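Local coordinates for protein transglutaminase-like enzymes, putative cysteine protease (Cytophaga hutchinsonii, PDB 3ISR) that probably acts as a cysteine protease of the transglutaminase-like superfamily, hydrolysing amide bonds with a thiol nucleophile, at residues T28-N33 / L72-N77; T203-K208 / V241-G246; L234-G239 / P279-K284. All coordinates share one frame; numbering follows the deposited sequence.

Interaction 1: residues T28-N33 / L72-N77; sequences TTFIFN and LKATEN
Thr-28 O takes the shortest polar bond of the contact, from Ala-74 N at 2.8 Å. A bent CA-H...O contact adds to it, with Lys-73 CA 3.3 Å from Thr-28 O. Thr-28 N returns a bond to Ala-74 O, and two residues along the ladder Phe-30 and Leu-72 exchange a second pair. Here Phe-30 N meets Leu-72 O almost straight on (2.9 Å, N-H...O angle 176°), whereas the return bond from Leu-72 N to Phe-30 O is longer, 3.2 Å. Thr-29 and Lys-73 form the intervening non-hydrogen-bonded pair of this antiparallel ladder.

Phe-30, Leu-72 and Ala-74 make the face they share with Thr-28 largely apolar; the Thr-28 hydroxyl on it is bonded to Ser-26 O. CG of Phe-30 lies beside the backbone N (chi1 -65°). The ring crosses the Leu-72 side chain obliquely, with Phe-30 CD2 3.7 Å from Leu-72 CD1. Ala-74 CB sits at the edge of the same ring, 4.0 Å from Phe-30 CE2. The other methyl of Leu-72, CD2, approaches the edge of Phe-32. Phe-80 of strand 78-96 packs against Phe-30, Phe-32 and Leu-72. Across the sheet, Thr-29 and Lys-73 both rest on Val-107 of the second subunit. Backbone bonds hold the strands together, while the two faces differ: aromatic and aliphatic groups pack inward on one, and the Thr-29 and Lys-73 side contributes to the subunit interface.

Interaction 2: residues T203-K208 / V241-G246; sequences TGYAFK and VKIATG
Ile-243 and Ala-244 both face Thr-203, a classic beta bulge, and share its carbonyl. Ile-243 N donates to Thr-203 O at 2.8 Å, and Ala-244 N makes a weak, longer bond to the same oxygen. Thr-203 N gives a nearly straight bond to Ala-244 O at 2.9 Å. Beyond the bulge, Tyr-205 and Val-241 form a hydrogen-bonded pair: Val-241 N to Tyr-205 O is straight, but Tyr-205 N to Val-241 O is bent to 137°. Gly-204 CA lies 3.0 Å from Val-241 O, which a CB here would strike.

The one side-chain polar contact is a weak bond from Ala-244 N to Thr-203 OG1, which lies between the backbone N and the carbonyl carbon (chi1 58°).

Among apolar groups, Ile-243 crosses the Tyr-205 side chain at about a right angle, Ile-243 CD1 lying 3.4 Å from Tyr-205 CE2. At the root of the side chain, Tyr-205 CB rests against Val-241 CB at 4.1 Å. An alanine in place of Tyr-205 would probably leave Ile-243 CD1 without its aromatic neighbour and the carbonyl of Val-34 without the hydroxyl that bonds to it.

That hydroxyl also reaches Ser-18, while the ring packs on Ile-16 of strand 12-24 and Val-268 and Cys-270 of strand 261-272. Strand 240-246 is outermost in its sheet within the chain, and strand 199-206 pairs on its other side with strand 215-222.

Interaction 3: residues L234-G239 / P279-K284; sequences LVPLNG and PFWYDK
Phe-280 N donates to the side-chain oxygen OD1 of Asn-238 at 2.9 Å, approaching from above the carbonyl plane. CB of Asn-238 points toward the facing segment, and CG, set between the backbone N and carbonyl carbon (chi1 57°), comes to 3.6 Å from Phe-280 CB. Asn-238 ND2 bonds to Thr-278 O, so that one amide holds the backbone on either side of Pro-279; a further bond runs from ND2 to Tyr-92 OH. The second bond of the contact goes the other way, from Leu-237 N to Phe-280 O at 3.1 Å.

Around these bonds lie rings and methyls. Leu-237 CD1 sits over one face of Tyr-282, 3.7 Å from the ring centroid in a CH-pi contact and displaced toward the rim. The same methyl also comes to the edge of the Phe-280 ring. On the other flank the indole of Trp-281 lies alongside Pro-236, whose CA makes a CH-pi contact over the six-membered ring, 4.0 Å from its centroid. Pro-236 CB and Pro-279 CB touch at 3.6 Å. The Tyr-282 hydroxyl is bonded to Ile-228 O and Leu-290 N, which probably helps to hold its ring against Leu-237 CD1.

Gly-239 N bonds to Pro-236 O and closes a type I turn with Leu-237 and Asn-238 at its corners. This turn, between strands 225-229 and 240-246, is tied by an asparagine side chain to the extended segment between strands 261-272 and 288-291.

Overall arrangement
Interaction 2 is the most central, about 6 Å from the chain centre to the centre of the contact, while interactions 1 and 3 lie on opposite sides of that centre. Interactions 1 and 2 are both buried antiparallel strand pairs, in different sheets: one regular, about 24 Å from the chain centre and with one face against a second subunit, the other bulged and without contact to another chain. Interaction 3, only partly buried, joins loops through an asparagine amide and CH-pi contacts. Interaction 2 connects the others: Asn-33 packs on Ile-243 and Ala-244, and Phe-207 N makes a probable hydrogen bond to Gly-239 O, just ahead of strand 240-246.

Interaction 1: residues T28-N33 / L72-N77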
loop_
_atom_site.group_PDB
_atom_site.type_symbol
_atom_site.label_atom_id
_atom_site.label_comp_id
_atom_site.label_asym_id
_atom_site.label_seq_id
_atom_site.Cartn_x
_atom_site.Cartn_y
_atom_site.Cartn_z
ATOM N N THR B 28 -15.653 27.246 4.656
ATOM C CA THR B 28 -15.625 25.848 5.085
ATOM C C THR B 28 -16.976 25.407 5.625
ATOM O O THR B 28 -17.618 26.146 6.372
ATOM C CB THR B 28 -14.536 25.645 6.172
ATOM O OG1 THR B 28 -13.257 26.040 5.653
ATOM C CG2 THR B 28 -14.468 24.204 6.621
ATOM N N THR B 29 -17.396 24.210 5.235
ATOM C CA THR B 29 -18.562 23.554 5.821
ATOM C C THR B 29 -18.109 22.431 6.750
ATOM O O THR B 29 -17.192 21.671 6.412
ATOM C CB THR B 29 -19.510 23.011 4.724
ATOM O OG1 THR B 29 -20.070 24.119 4.021
ATOM C CG2 THR B 29 -20.659 22.181 5.323
ATOM N N PHE B 30 -18.740 22.359 7.924
ATOM C CA PHE B 30 -18.441 21.337 8.927
ATOM C C PHE B 30 -19.642 20.440 9.090
ATOM O O PHE B 30 -20.786 20.908 9.088
ATOM C CB PHE B 30 -18.161 21.986 10.287
ATOM C CG PHE B 30 -16.932 22.827 10.311
ATOM C CD1 PHE B 30 -15.755 22.336 10.863
ATOM C CD2 PHE B 30 -16.946 24.115 9.789
ATOM C CE1 PHE B 30 -14.606 23.128 10.898
ATOM C CE2 PHE B 30 -15.807 24.902 9.812
ATOM C CZ PHE B 30 -14.631 24.400 10.363
ATOM N N ILE B 31 -19.388 19.150 9.229
ATOM C CA ILE B 31 -20.416 18.238 9.686
ATOM C C ILE B 31 -19.837 17.593 10.916
ATOM O O ILE B 31 -18.815 16.889 10.839
ATOM C CB ILE B 31 -20.749 17.134 8.670
ATOM C CG1 ILE B 31 -21.144 17.748 7.324
ATOM C CG2 ILE B 31 -21.894 16.242 9.219
ATOM C CD1 ILE B 31 -21.409 16.691 6.232
ATOM N N PHE B 32 -20.491 17.843 12.046
ATOM C CA PHE B 32 -20.013 17.356 13.318
ATOM C C PHE B 32 -20.831 16.174 13.816
ATOM O O PHE B 32 -22.004 16.034 13.484
ATOM C CB PHE B 32 -20.095 18.468 14.370
ATOM C CG PHE B 32 -19.136 19.595 14.146
ATOM C CD1 PHE B 32 -17.770 19.393 14.258
ATOM C CD2 PHE B 32 -19.608 20.872 13.864
ATOM C CE1 PHE B 32 -16.879 20.441 14.074
ATOM C CE2 PHE B 32 -18.727 21.929 13.682
ATOM C CZ PHE B 32 -17.359 21.710 13.784
ATOM N N ASN B 33 -20.206 15.342 14.644
ATOM C CA ASN B 33 -20.932 14.276 15.307
ATOM C C ASN B 33 -20.566 14.228 16.773
ATOM O O ASN B 33 -19.646 13.483 17.157
ATOM C CB ASN B 33 -20.639 12.934 14.643
ATOM C CG ASN B 33 -21.532 11.837 15.150
ATOM O OD1 ASN B 33 -22.685 12.074 15.573
ATOM N ND2 ASN B 33 -21.016 10.624 15.118
ATOM N N LEU B 72 -22.842 23.263 9.764
ATOM C CA LEU B 72 -22.793 24.714 9.694
ATOM C C LEU B 72 -21.720 25.102 8.704
ATOM O O LEU B 72 -20.838 24.292 8.389
ATOM C CB LEU B 72 -22.460 25.312 11.072
ATOM C CG LEU B 72 -21.154 24.947 11.785
ATOM C CD1 LEU B 72 -19.955 25.676 11.187
ATOM C CD2 LEU B 72 -21.298 25.327 13.268
ATOM N N LYS B 73 -21.792 26.333 8.208
ATOM C CA LYS B 73 -20.730 26.860 7.365
ATOM C C LYS B 73 -20.073 28.062 8.047
ATOM O O LYS B 73 -20.729 28.795 8.788
ATOM C CB LYS B 73 -21.237 27.189 5.950
ATOM C CG LYS B 73 -22.372 28.210 5.871
ATOM C CD LYS B 73 -22.884 28.377 4.433
ATOM C CE LYS B 73 -23.420 29.800 4.227
ATOM N NZ LYS B 73 -24.342 29.936 3.055
ATOM N N ALA B 74 -18.777 28.226 7.805
ATOM C CA ALA B 74 -17.994 29.273 8.438
ATOM C C ALA B 74 -17.208 30.053 7.383
ATOM O O ALA B 74 -16.683 29.473 6.442
ATOM C CB ALA B 74 -17.047 28.672 9.466
ATOM N N THR B 75 -17.134 31.367 7.543
ATOM C CA THR B 75 -16.439 32.211 6.564
ATOM C C THR B 75 -14.913 32.239 6.783
ATOM O O THR B 75 -14.422 31.978 7.889
ATOM C CB THR B 75 -17.074 33.632 6.461
ATOM O OG1 THR B 75 -16.054 34.608 6.215
ATOM C CG2 THR B 75 -17.791 34.000 7.734
ATOM N N GLU B 76 -14.173 32.528 5.716
ATOM C CA GLU B 76 -12.709 32.511 5.754
ATOM C C GLU B 76 -12.144 33.503 6.769
ATOM O O GLU B 76 -12.747 34.550 7.026
ATOM C CB GLU B 76 -12.108 32.776 4.360
ATOM C CG GLU B 76 -12.411 34.152 3.759
ATOM C CD GLU B 76 -13.689 34.176 2.916
ATOM O OE1 GLU B 76 -14.651 33.433 3.228
ATOM O OE2 GLU B 76 -13.727 34.948 1.931
ATOM N N ASN B 77 -10.990 33.153 7.338
ATOM C CA ASN B 77 -10.273 33.988 8.313
ATOM C C ASN B 77 -11.139 34.402 9.504
ATOM O O ASN B 77 -11.199 35.583 9.871
ATOM C CB ASN B 77 -9.637 35.219 7.644
ATOM C CG ASN B 77 -8.885 34.870 6.373
ATOM O OD1 ASN B 77 -7.971 34.040 6.378
ATOM N ND2 ASN B 77 -9.268 35.506 5.271
#

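Interaction 2: residues T203-K208 / V241-G246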
loop_
_atom_site.group_PDB
_atom_site.type_symbol
_atom_site.label_atom_id
_atom_site.label_comp_id
_atom_site.label_asym_id
_atom_site.label_seq_id
_atom_site.Cartn_x
_atom_site.Cartn_y
_atom_site.Cartn_z
ATOM N N THR B 203 -18.680 4.931 18.522
ATOM C CA THR B 203 -18.033 6.103 19.139
ATOM C C THR B 203 -18.832 6.551 20.346
ATOM O O THR B 203 -20.050 6.421 20.358
ATOM C CB THR B 203 -17.879 7.276 18.175
ATOM O OG1 THR B 203 -19.170 7.670 17.666
ATOM C CG2 THR B 203 -16.995 6.860 16.998
ATOM N N GLY B 204 -18.155 7.110 21.343
ATOM C CA GLY B 204 -18.868 7.581 22.503
ATOM C C GLY B 204 -18.076 8.471 23.422
ATOM O O GLY B 204 -16.864 8.685 23.238
ATOM N N TYR B 205 -18.789 9.016 24.402
ATOM C CA TYR B 205 -18.154 9.596 25.597
ATOM C C TYR B 205 -17.793 8.449 26.544
ATOM O O TYR B 205 -18.508 7.456 26.600
ATOM C CB TYR B 205 -19.130 10.556 26.265
ATOM C CG TYR B 205 -19.429 11.774 25.426
ATOM C CD1 TYR B 205 -18.679 12.935 25.569
ATOM C CD2 TYR B 205 -20.446 11.765 24.491
ATOM C CE1 TYR B 205 -18.936 14.061 24.786
ATOM C CE2 TYR B 205 -20.726 12.897 23.704
ATOM C CZ TYR B 205 -19.958 14.037 23.858
ATOM O OH TYR B 205 -20.221 15.156 23.092
ATOM N N ALA B 206 -16.696 8.562 27.283
ATOM C CA ALA B 206 -16.233 7.438 28.094
ATOM C C ALA B 206 -15.855 7.861 29.511
ATOM O O ALA B 206 -14.856 8.553 29.707
ATOM C CB ALA B 206 -15.042 6.755 27.424
ATOM N N PHE B 207 -16.651 7.415 30.487
ATOM C CA PHE B 207 -16.357 7.653 31.900
ATOM C C PHE B 207 -15.012 7.025 32.269
ATOM O O PHE B 207 -14.713 5.899 31.868
ATOM C CB PHE B 207 -17.490 7.109 32.792
ATOM C CG PHE B 207 -17.257 7.309 34.278
ATOM C CD1 PHE B 207 -16.861 8.551 34.780
ATOM C CD2 PHE B 207 -17.445 6.257 35.170
ATOM C CE1 PHE B 207 -16.650 8.745 36.162
ATOM C CE2 PHE B 207 -17.233 6.438 36.556
ATOM C CZ PHE B 207 -16.837 7.682 37.045
ATOM N N LYS B 208 -14.196 7.786 32.992
ATOM C CA LYS B 208 -12.914 7.313 33.522
ATOM C C LYS B 208 -11.814 7.141 32.461
ATOM O O LYS B 208 -10.714 6.673 32.778
ATOM C CB LYS B 208 -13.082 6.043 34.383
ATOM N N VAL B 241 -21.119 6.296 26.818
ATOM C CA VAL B 241 -22.341 6.929 26.338
ATOM C C VAL B 241 -22.232 7.035 24.828
ATOM O O VAL B 241 -21.298 7.671 24.315
ATOM C CB VAL B 241 -22.537 8.310 26.985
ATOM C CG1 VAL B 241 -23.751 9.007 26.403
ATOM C CG2 VAL B 241 -22.675 8.150 28.507
ATOM N N LYS B 242 -23.185 6.426 24.124
ATOM C CA LYS B 242 -23.090 6.261 22.679
ATOM C C LYS B 242 -23.335 7.542 21.914
ATOM O O LYS B 242 -24.332 8.232 22.127
ATOM C CB LYS B 242 -24.088 5.209 22.177
ATOM C CG LYS B 242 -23.968 4.949 20.661
ATOM C CD LYS B 242 -25.104 4.052 20.150
ATOM C CE LYS B 242 -24.917 2.606 20.586
ATOM N NZ LYS B 242 -25.996 1.674 20.096
ATOM N N ILE B 243 -22.442 7.819 20.981
ATOM C CA ILE B 243 -22.641 8.888 20.025
ATOM C C ILE B 243 -23.112 8.304 18.712
ATOM O O ILE B 243 -24.185 8.673 18.222
ATOM C CB ILE B 243 -21.347 9.696 19.818
ATOM C CG1 ILE B 243 -21.061 10.503 21.077
ATOM C CG2 ILE B 243 -21.453 10.621 18.585
ATOM C CD1 ILE B 243 -19.599 10.946 21.171
ATOM N N ALA B 244 -22.312 7.410 18.121
ATOM C CA ALA B 244 -22.720 6.779 16.875
ATOM C C ALA B 244 -22.254 5.345 16.738
ATOM O O ALA B 244 -21.335 4.899 17.435
ATOM C CB ALA B 244 -22.212 7.597 15.673
ATOM N N THR B 245 -22.905 4.642 15.818
ATOM C CA THR B 245 -22.362 3.419 15.233
ATOM C C THR B 245 -22.393 3.537 13.702
ATOM O O THR B 245 -23.195 4.285 13.130
ATOM C CB THR B 245 -23.132 2.151 15.720
ATOM O OG1 THR B 245 -24.518 2.238 15.350
ATOM C CG2 THR B 245 -23.049 2.033 17.240
ATOM N N GLY B 246 -21.536 2.786 13.025
ATOM C CA GLY B 246 -21.603 2.707 11.572
ATOM C C GLY B 246 -20.578 1.680 11.120
ATOM O O GLY B 246 -20.011 0.964 11.933
#

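Interaction 3: residues L234-G239 / P279-K284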
loop_
_atom_site.group_PDB
_atom_site.type_symbol
_atom_site.label_atom_id
_atom_site.label_comp_id
_atom_site.label_asym_id
_atom_site.label_seq_id
_atom_site.Cartn_x
_atom_site.Cartn_y
_atom_site.Cartn_z
ATOM N N LEU B 234 -8.853 0.777 27.723
ATOM C CA LEU B 234 -8.710 2.034 28.455
ATOM C C LEU B 234 -9.878 2.383 29.377
ATOM O O LEU B 234 -9.690 3.132 30.329
ATOM C CB LEU B 234 -8.463 3.199 27.501
ATOM C CG LEU B 234 -7.058 3.290 26.899
ATOM C CD1 LEU B 234 -7.093 4.214 25.714
ATOM C CD2 LEU B 234 -6.025 3.778 27.929
ATOM N N VAL B 235 -11.073 1.870 29.084
ATOM C CA VAL B 235 -12.271 2.325 29.784
ATOM C C VAL B 235 -13.156 1.184 30.270
ATOM O O VAL B 235 -13.226 0.142 29.617
ATOM C CB VAL B 235 -13.105 3.300 28.911
ATOM C CG1 VAL B 235 -12.222 4.400 28.331
ATOM C CG2 VAL B 235 -13.815 2.577 27.771
ATOM N N PRO B 236 -13.846 1.375 31.412
ATOM C CA PRO B 236 -14.857 0.387 31.794
ATOM C C PRO B 236 -15.981 0.397 30.765
ATOM O O PRO B 236 -16.450 1.477 30.379
ATOM C CB PRO B 236 -15.347 0.893 33.168
ATOM C CG PRO B 236 -15.105 2.365 33.134
ATOM C CD PRO B 236 -13.821 2.523 32.344
ATOM N N LEU B 237 -16.384 -0.783 30.290
ATOM C CA LEU B 237 -17.307 -0.851 29.165
ATOM C C LEU B 237 -18.665 -0.250 29.513
ATOM O O LEU B 237 -19.343 0.290 28.638
ATOM C CB LEU B 237 -17.476 -2.293 28.663
ATOM C CG LEU B 237 -16.178 -2.997 28.255
ATOM C CD1 LEU B 237 -16.458 -4.445 27.903
ATOM C CD2 LEU B 237 -15.524 -2.260 27.100
ATOM N N ASN B 238 -19.042 -0.318 30.790
ATOM C CA ASN B 238 -20.327 0.213 31.217
ATOM C C ASN B 238 -20.302 1.714 31.466
ATOM O O ASN B 238 -21.322 2.287 31.860
ATOM C CB ASN B 238 -20.872 -0.533 32.458
ATOM C CG ASN B 238 -19.916 -0.507 33.654
ATOM O OD1 ASN B 238 -18.711 -0.283 33.520
ATOM N ND2 ASN B 238 -20.453 -0.800 34.820
ATOM N N GLY B 239 -19.146 2.340 31.256
ATOM C CA GLY B 239 -19.028 3.798 31.360
ATOM C C GLY B 239 -19.205 4.567 30.052
ATOM O O GLY B 239 -18.981 5.774 30.013
ATOM N N PRO B 279 -17.159 -0.592 37.864
ATOM C CA PRO B 279 -16.678 -0.812 36.489
ATOM C C PRO B 279 -16.820 -2.252 36.031
ATOM O O PRO B 279 -16.555 -3.185 36.796
ATOM C CB PRO B 279 -15.195 -0.408 36.550
ATOM C CG PRO B 279 -14.838 -0.419 38.003
ATOM C CD PRO B 279 -16.086 -0.105 38.754
ATOM N N PHE B 280 -17.250 -2.422 34.784
ATOM C CA PHE B 280 -17.368 -3.741 34.185
ATOM C C PHE B 280 -16.200 -3.949 33.228
ATOM O O PHE B 280 -15.969 -3.123 32.345
ATOM C CB PHE B 280 -18.687 -3.871 33.418
ATOM C CG PHE B 280 -18.887 -5.220 32.800
ATOM C CD1 PHE B 280 -19.674 -6.174 33.431
ATOM C CD2 PHE B 280 -18.277 -5.541 31.587
ATOM C CE1 PHE B 280 -19.847 -7.424 32.862
ATOM C CE2 PHE B 280 -18.446 -6.786 31.012
ATOM C CZ PHE B 280 -19.232 -7.729 31.639
ATOM N N TRP B 281 -15.476 -5.054 33.404
ATOM C CA TRP B 281 -14.411 -5.432 32.470
ATOM C C TRP B 281 -14.595 -6.890 32.101
ATOM O O TRP B 281 -15.073 -7.667 32.923
ATOM C CB TRP B 281 -13.055 -5.297 33.150
ATOM C CG TRP B 281 -12.707 -3.917 33.640
ATOM C CD1 TRP B 281 -12.896 -3.419 34.903
ATOM C CD2 TRP B 281 -12.076 -2.871 32.883
ATOM N NE1 TRP B 281 -12.425 -2.126 34.977
ATOM C CE2 TRP B 281 -11.915 -1.765 33.755
ATOM C CE3 TRP B 281 -11.625 -2.763 31.555
ATOM C CZ2 TRP B 281 -11.329 -0.558 33.340
ATOM C CZ3 TRP B 281 -11.040 -1.557 31.140
ATOM C CH2 TRP B 281 -10.896 -0.476 32.036
ATOM N N TYR B 282 -14.196 -7.285 30.892
ATOM C CA TYR B 282 -14.179 -8.713 30.567
ATOM C C TYR B 282 -12.969 -9.400 31.197
ATOM O O TYR B 282 -11.927 -8.783 31.431
ATOM C CB TYR B 282 -14.124 -8.966 29.048
ATOM C CG TYR B 282 -15.332 -8.517 28.258
ATOM C CD1 TYR B 282 -16.632 -8.751 28.720
ATOM C CD2 TYR B 282 -15.174 -7.887 27.024
ATOM C CE1 TYR B 282 -17.736 -8.342 27.973
ATOM C CE2 TYR B 282 -16.269 -7.492 26.273
ATOM C CZ TYR B 282 -17.550 -7.711 26.758
ATOM O OH TYR B 282 -18.649 -7.314 26.029
ATOM N N ASP B 283 -13.117 -10.692 31.448
ATOM C CA ASP B 283 -11.990 -11.556 31.758
ATOM C C ASP B 283 -12.136 -12.750 30.823
ATOM O O ASP B 283 -13.245 -13.274 30.668
ATOM C CB ASP B 283 -12.026 -11.987 33.224
ATOM N N LYS B 284 -11.035 -13.167 30.189
ATOM C CA LYS B 284 -11.067 -14.260 29.198
ATOM C C LYS B 284 -11.853 -15.493 29.673
ATOM O O LYS B 284 -12.332 -16.296 28.850
ATOM C CB LYS B 284 -9.647 -14.664 28.780
#